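Local coordinates for De novo designed switch protein caging a hemagglutinin binder (sCageHA267_1S) (Synthetic construct, PDB 7CBC) that cages a hemagglutinin-binding domain against a designed helical bundle, probably as a switch that keeps the binder hidden until it is released, at residues A[290-295]-A[308-313]; A[11-16]-A[297-302]. All coordinates share one frame; numbering follows the deposited sequence.

Contact 1. Residues A[290-295]-A[308-313]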
loop_
_atom_site.group_PDB
_atom_site.type_symbol
_atom_site.label_atom_id
_atom_site.label_comp_id
_atom_site.label_asym_id
_atom_site.label_seq_id
_atom_site.Cartn_x
_atom_site.Cartn_y
_atom_site.Cartn_z
ATOM N N GLU A 290 8.536 26.591 -13.603
ATOM C CA GLU A 290 8.886 26.922 -12.226
ATOM C C GLU A 290 7.775 26.504 -11.273
ATOM O O GLU A 290 8.040 25.990 -10.180
ATOM C CB GLU A 290 9.170 28.424 -12.096
ATOM C CG GLU A 290 9.944 29.012 -13.266
ATOM C CD GLU A 290 9.043 29.544 -14.387
ATOM O OE1 GLU A 290 8.563 30.701 -14.282
ATOM O OE2 GLU A 290 8.820 28.809 -15.376
ATOM N N GLN A 291 6.521 26.695 -11.680
ATOM C CA GLN A 291 5.411 26.323 -10.815
ATOM C C GLN A 291 5.271 24.811 -10.710
ATOM O O GLN A 291 4.894 24.293 -9.653
ATOM C CB GLN A 291 4.122 26.950 -11.329
ATOM C CG GLN A 291 4.091 28.432 -11.146
ATOM C CD GLN A 291 2.969 29.071 -11.927
ATOM O OE1 GLN A 291 2.523 28.542 -12.953
ATOM N NE2 GLN A 291 2.476 30.190 -11.427
ATOM N N ILE A 292 5.557 24.090 -11.794
ATOM C CA ILE A 292 5.514 22.634 -11.741
ATOM C C ILE A 292 6.649 22.097 -10.880
ATOM O O ILE A 292 6.450 21.184 -10.066
ATOM C CB ILE A 292 5.545 22.052 -13.162
ATOM C CG1 ILE A 292 4.229 22.370 -13.861
ATOM C CG2 ILE A 292 5.749 20.551 -13.114
ATOM C CD1 ILE A 292 4.205 22.025 -15.308
ATOM N N LYS A 293 7.854 22.655 -11.029
ATOM C CA LYS A 293 8.962 22.164 -10.214
ATOM C C LYS A 293 8.760 22.489 -8.737
ATOM O O LYS A 293 9.165 21.703 -7.873
ATOM C CB LYS A 293 10.290 22.723 -10.729
ATOM C CG LYS A 293 10.627 22.263 -12.150
ATOM C CD LYS A 293 12.119 22.363 -12.461
ATOM C CE LYS A 293 12.830 21.020 -12.266
ATOM N NZ LYS A 293 13.302 20.791 -10.872
ATOM N N GLU A 294 8.122 23.624 -8.423
ATOM C CA GLU A 294 7.801 23.915 -7.030
ATOM C C GLU A 294 6.740 22.953 -6.509
ATOM O O GLU A 294 6.767 22.556 -5.337
ATOM C CB GLU A 294 7.330 25.365 -6.884
ATOM C CG GLU A 294 7.266 25.855 -5.432
ATOM C CD GLU A 294 6.245 26.964 -5.217
ATOM O OE1 GLU A 294 6.010 27.759 -6.157
ATOM O OE2 GLU A 294 5.675 27.042 -4.101
ATOM N N LEU A 295 5.795 22.571 -7.371
ATOM C CA LEU A 295 4.749 21.656 -6.948
ATOM C C LEU A 295 5.318 20.264 -6.693
ATOM O O LEU A 295 4.953 19.611 -5.711
ATOM C CB LEU A 295 3.654 21.613 -8.006
ATOM C CG LEU A 295 2.499 20.628 -7.861
ATOM C CD1 LEU A 295 1.419 21.157 -6.903
ATOM C CD2 LEU A 295 1.905 20.373 -9.227
ATOM N N ASP A 308 13.198 15.418 -14.182
ATOM C CA ASP A 308 12.801 14.415 -15.166
ATOM C C ASP A 308 11.359 14.602 -15.613
ATOM O O ASP A 308 11.028 14.350 -16.774
ATOM C CB ASP A 308 12.969 13.007 -14.606
ATOM C CG ASP A 308 12.314 11.964 -15.494
ATOM O OD1 ASP A 308 12.922 11.599 -16.519
ATOM O OD2 ASP A 308 11.167 11.556 -15.201
ATOM N N ALA A 309 10.476 15.004 -14.694
ATOM C CA ALA A 309 9.063 15.128 -15.039
ATOM C C ALA A 309 8.813 16.328 -15.953
ATOM O O ALA A 309 8.002 16.242 -16.882
ATOM C CB ALA A 309 8.216 15.224 -13.769
ATOM N N VAL A 310 9.506 17.446 -15.717
ATOM C CA VAL A 310 9.329 18.612 -16.583
ATOM C C VAL A 310 10.026 18.397 -17.924
ATOM O O VAL A 310 9.458 18.691 -18.982
ATOM C CB VAL A 310 9.810 19.898 -15.880
ATOM C CG1 VAL A 310 8.909 20.212 -14.710
ATOM C CG2 VAL A 310 11.245 19.769 -15.408
ATOM N N GLU A 311 11.257 17.870 -17.905
ATOM C CA GLU A 311 11.903 17.449 -19.145
ATOM C C GLU A 311 11.034 16.452 -19.904
ATOM O O GLU A 311 11.016 16.465 -21.140
ATOM C CB GLU A 311 13.284 16.848 -18.852
ATOM C CG GLU A 311 14.378 17.892 -18.620
ATOM C CD GLU A 311 15.742 17.284 -18.312
ATOM O OE1 GLU A 311 16.645 18.025 -17.856
ATOM O OE2 GLU A 311 15.919 16.061 -18.522
ATOM N N TYR A 312 10.296 15.599 -19.182
ATOM C CA TYR A 312 9.403 14.636 -19.825
ATOM C C TYR A 312 8.239 15.329 -20.525
ATOM O O TYR A 312 7.827 14.905 -21.610
ATOM C CB TYR A 312 8.887 13.622 -18.800
ATOM C CG TYR A 312 7.750 12.762 -19.301
ATOM C CD1 TYR A 312 7.993 11.656 -20.092
ATOM C CD2 TYR A 312 6.430 13.060 -18.984
ATOM C CE1 TYR A 312 6.954 10.859 -20.554
ATOM C CE2 TYR A 312 5.384 12.270 -19.443
ATOM C CZ TYR A 312 5.654 11.171 -20.229
ATOM O OH TYR A 312 4.627 10.378 -20.692
ATOM N N LEU A 313 7.681 16.383 -19.920
ATOM C CA LEU A 313 6.600 17.117 -20.582
ATOM C C LEU A 313 7.082 17.760 -21.876
ATOM O O LEU A 313 6.370 17.748 -22.890
ATOM C CB LEU A 313 6.013 18.183 -19.650
ATOM C CG LEU A 313 5.200 17.741 -18.423
ATOM C CD1 LEU A 313 4.769 18.961 -17.604
ATOM C CD2 LEU A 313 3.990 16.909 -18.823
#

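Contact 2. Residues A[11-16]-A[297-302]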
loop_
_atom_site.group_PDB
_atom_site.type_symbol
_atom_site.label_atom_id
_atom_site.label_comp_id
_atom_site.label_asym_id
_atom_site.label_seq_id
_atom_site.Cartn_x
_atom_site.Cartn_y
_atom_site.Cartn_z
ATOM N N ALA A 11 -2.460 20.208 -1.668
ATOM C CA ALA A 11 -2.863 19.213 -0.680
ATOM C C ALA A 11 -2.870 17.811 -1.284
ATOM O O ALA A 11 -2.320 16.865 -0.703
ATOM C CB ALA A 11 -4.239 19.562 -0.113
ATOM N N SER A 12 -3.478 17.662 -2.464
ATOM C CA SER A 12 -3.663 16.335 -3.042
ATOM C C SER A 12 -2.334 15.670 -3.378
ATOM O O SER A 12 -2.136 14.484 -3.083
ATOM C CB SER A 12 -4.547 16.433 -4.282
ATOM O OG SER A 12 -5.902 16.517 -3.893
ATOM N N THR A 13 -1.414 16.405 -4.000
ATOM C CA THR A 13 -0.128 15.802 -4.343
ATOM C C THR A 13 0.669 15.469 -3.086
ATOM O O THR A 13 1.274 14.390 -2.993
ATOM C CB THR A 13 0.666 16.723 -5.278
ATOM O OG1 THR A 13 0.881 17.996 -4.658
ATOM C CG2 THR A 13 -0.089 16.950 -6.599
ATOM N N LYS A 14 0.655 16.356 -2.091
ATOM C CA LYS A 14 1.336 16.051 -0.834
ATOM C C LYS A 14 0.743 14.820 -0.158
ATOM O O LYS A 14 1.472 14.000 0.415
ATOM C CB LYS A 14 1.275 17.257 0.099
ATOM C CG LYS A 14 2.265 18.342 -0.283
ATOM C CD LYS A 14 2.959 18.930 0.927
ATOM C CE LYS A 14 2.232 20.157 1.434
ATOM N NZ LYS A 14 3.161 21.047 2.208
ATOM N N LEU A 15 -0.584 14.684 -0.196
ATOM C CA LEU A 15 -1.210 13.494 0.355
ATOM C C LEU A 15 -0.851 12.255 -0.447
ATOM O O LEU A 15 -0.713 11.160 0.126
ATOM C CB LEU A 15 -2.720 13.680 0.407
ATOM C CG LEU A 15 -3.206 14.639 1.499
ATOM C CD1 LEU A 15 -4.702 14.568 1.555
ATOM C CD2 LEU A 15 -2.608 14.310 2.863
ATOM N N GLN A 16 -0.683 12.398 -1.766
ATOM C CA GLN A 16 -0.275 11.243 -2.554
ATOM C C GLN A 16 1.150 10.823 -2.211
ATOM O O GLN A 16 1.423 9.628 -2.053
ATOM C CB GLN A 16 -0.416 11.524 -4.046
ATOM C CG GLN A 16 0.070 10.363 -4.893
ATOM C CD GLN A 16 -0.452 10.388 -6.315
ATOM O OE1 GLN A 16 0.187 10.938 -7.212
ATOM N NE2 GLN A 16 -1.612 9.769 -6.533
ATOM N N LYS A 297 8.533 19.482 -5.993
ATOM C CA LYS A 297 9.446 19.513 -4.853
ATOM C C LYS A 297 8.672 19.439 -3.544
ATOM O O LYS A 297 9.014 18.665 -2.645
ATOM C CB LYS A 297 10.312 20.778 -4.910
ATOM C CG LYS A 297 11.048 21.115 -3.609
ATOM C CD LYS A 297 11.831 22.433 -3.702
ATOM C CE LYS A 297 10.920 23.653 -3.941
ATOM N NZ LYS A 297 10.141 24.100 -2.736
ATOM N N ASN A 298 7.599 20.225 -3.435
ATOM C CA ASN A 298 6.771 20.213 -2.234
ATOM C C ASN A 298 5.967 18.931 -2.102
ATOM O O ASN A 298 5.503 18.615 -1.001
ATOM C CB ASN A 298 5.818 21.411 -2.230
ATOM C CG ASN A 298 6.549 22.730 -2.127
ATOM O OD1 ASN A 298 7.656 22.800 -1.586
ATOM N ND2 ASN A 298 5.934 23.787 -2.640
ATOM N N ALA A 299 5.755 18.215 -3.208
ATOM C CA ALA A 299 5.140 16.895 -3.185
ATOM C C ALA A 299 6.171 15.781 -2.999
ATOM O O ALA A 299 5.947 14.638 -3.435
ATOM C CB ALA A 299 4.329 16.676 -4.461
ATOM N N GLY A 300 7.303 16.088 -2.372
ATOM C CA GLY A 300 8.304 15.082 -2.061
ATOM C C GLY A 300 9.010 14.443 -3.237
ATOM O O GLY A 300 9.655 13.406 -3.055
ATOM N N CYS A 301 8.901 15.000 -4.440
ATOM C CA CYS A 301 9.732 14.518 -5.535
ATOM C C CYS A 301 11.162 14.980 -5.304
ATOM O O CYS A 301 11.399 16.106 -4.861
ATOM C CB CYS A 301 9.225 15.022 -6.901
ATOM S SG CYS A 301 7.580 14.391 -7.402
ATOM N N SER A 302 12.117 14.096 -5.585
ATOM C CA SER A 302 13.524 14.478 -5.568
ATOM C C SER A 302 13.781 15.563 -6.608
ATOM O O SER A 302 12.884 15.928 -7.380
ATOM C CB SER A 302 14.414 13.265 -5.858
ATOM O OG SER A 302 14.197 12.790 -7.180
#

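Contact 1. Residues A[290-295]-A[308-313]
K293 and I292 of helix 289-298 meet V310 of helix 303-315 with carbon alone. No hydrogen bond joins the two segments. K293 can be followed outward from its CB. Its CG is anti to the carbonyl carbon (chi1 -63°) and lies 3.7 Å from V310 CG1. CD comes next to the other methyl of the valine, 4.0 Å from V310 CG2. The bend at chi3 keeps CE on that same methyl, with K293 CE to V310 CG2 at 3.7 Å. The lysine thus crosses the valine at about a right angle and lays three carbons in turn along its two methyls. A further bend at chi4 turns NZ, which ends the chain beyond these carbon contacts. With an alanine in place of K293, V310 CG2 is likely to lose the cover of CD and CE, opening a gap at the edge of the interface.

V310 CG1, already met by K293 CG, also takes I292. The two side chains slide past each other in opposite directions, and I292 CG2 comes to 3.6 Å from V310 CG1. The same isoleucine sends its other branch to L313. There the two side chains reach toward each other tip to tip, with I292 CD1 3.9 Å from L313 CD1. V310 CG1 therefore touches both I292 and K293.

The segment axes come within 10.1 Å and run at 144°, closer to antiparallel than to parallel. These are two neighbouring helices of the small helical domain that follows the long bundle. Helix 274-284 of the same domain packs against both: A282 lies against I292 and L295, and A279 against A309. D308 makes a salt bridge to R276 of that helix.

Contact 2. Residues A[11-16]-A[297-302]
T13 and K14 of helix 3-46 face the end of helix 289-298, each meeting a different kind of group. T13 turns its CB and hydroxyl to the methyl of A299. T13 OG1 lies 3.7 Å from A299 CB, and T13 CB 3.8 Å from the same methyl. With chi1 at 59°, OG1 sits between the backbone N and the carbonyl carbon, where it also hydrogen-bonds to L9 O one turn back. The hydroxyl is therefore held within its own helix while its flank packs on the alanine.

K14 runs alongside the backbone instead. The carbonyl oxygen of N298 points at its CG and CD. The bend at chi2 (-138°) places CD by that oxygen, with K14 CD to N298 O at 3.2 Å. The bend at chi3 leads the chain on to NZ, which makes a weak, long ion pair with E88 of helix 50-93.

The turn that they meet is a Schellman motif. G300, at positive phi, is its C-prime residue, and G300 N bonds to K297 O at 3.1 Å. C301 N closes it on L296 O. A299 O, in the same turn, accepts a hydrogen bond from R17 NE of helix 3-46.

N298 directs its amide away from the long helix. K297 NZ reaches N298 OD1 at 3.0 Å, from above the carbonyl plane. C301 leads into the disulfide with C275, and S302 caps helix 303-315 through E305 N.

How the contacts relate
From the N terminus, the chain passes 11-16 early in helix 3-46 and then runs through the other long helices. It returns at 297-302, where contact 2 closes a loop of 280 residues, most of them helical. Contact 1 closes a short loop of 12 residues, from 290-295 to 308-313. The two contacts cross: 290-295 lies between the two segments of contact 2, and 308-313 lies beyond both. Both use helix 289-298. Contact 1 joins that helix to helix 303-315 within the small domain, while contact 2 joins its end to the long bundle. Their centres are 12 Å apart, and L295 CD1 packs 3.9 Å from T13 OG1.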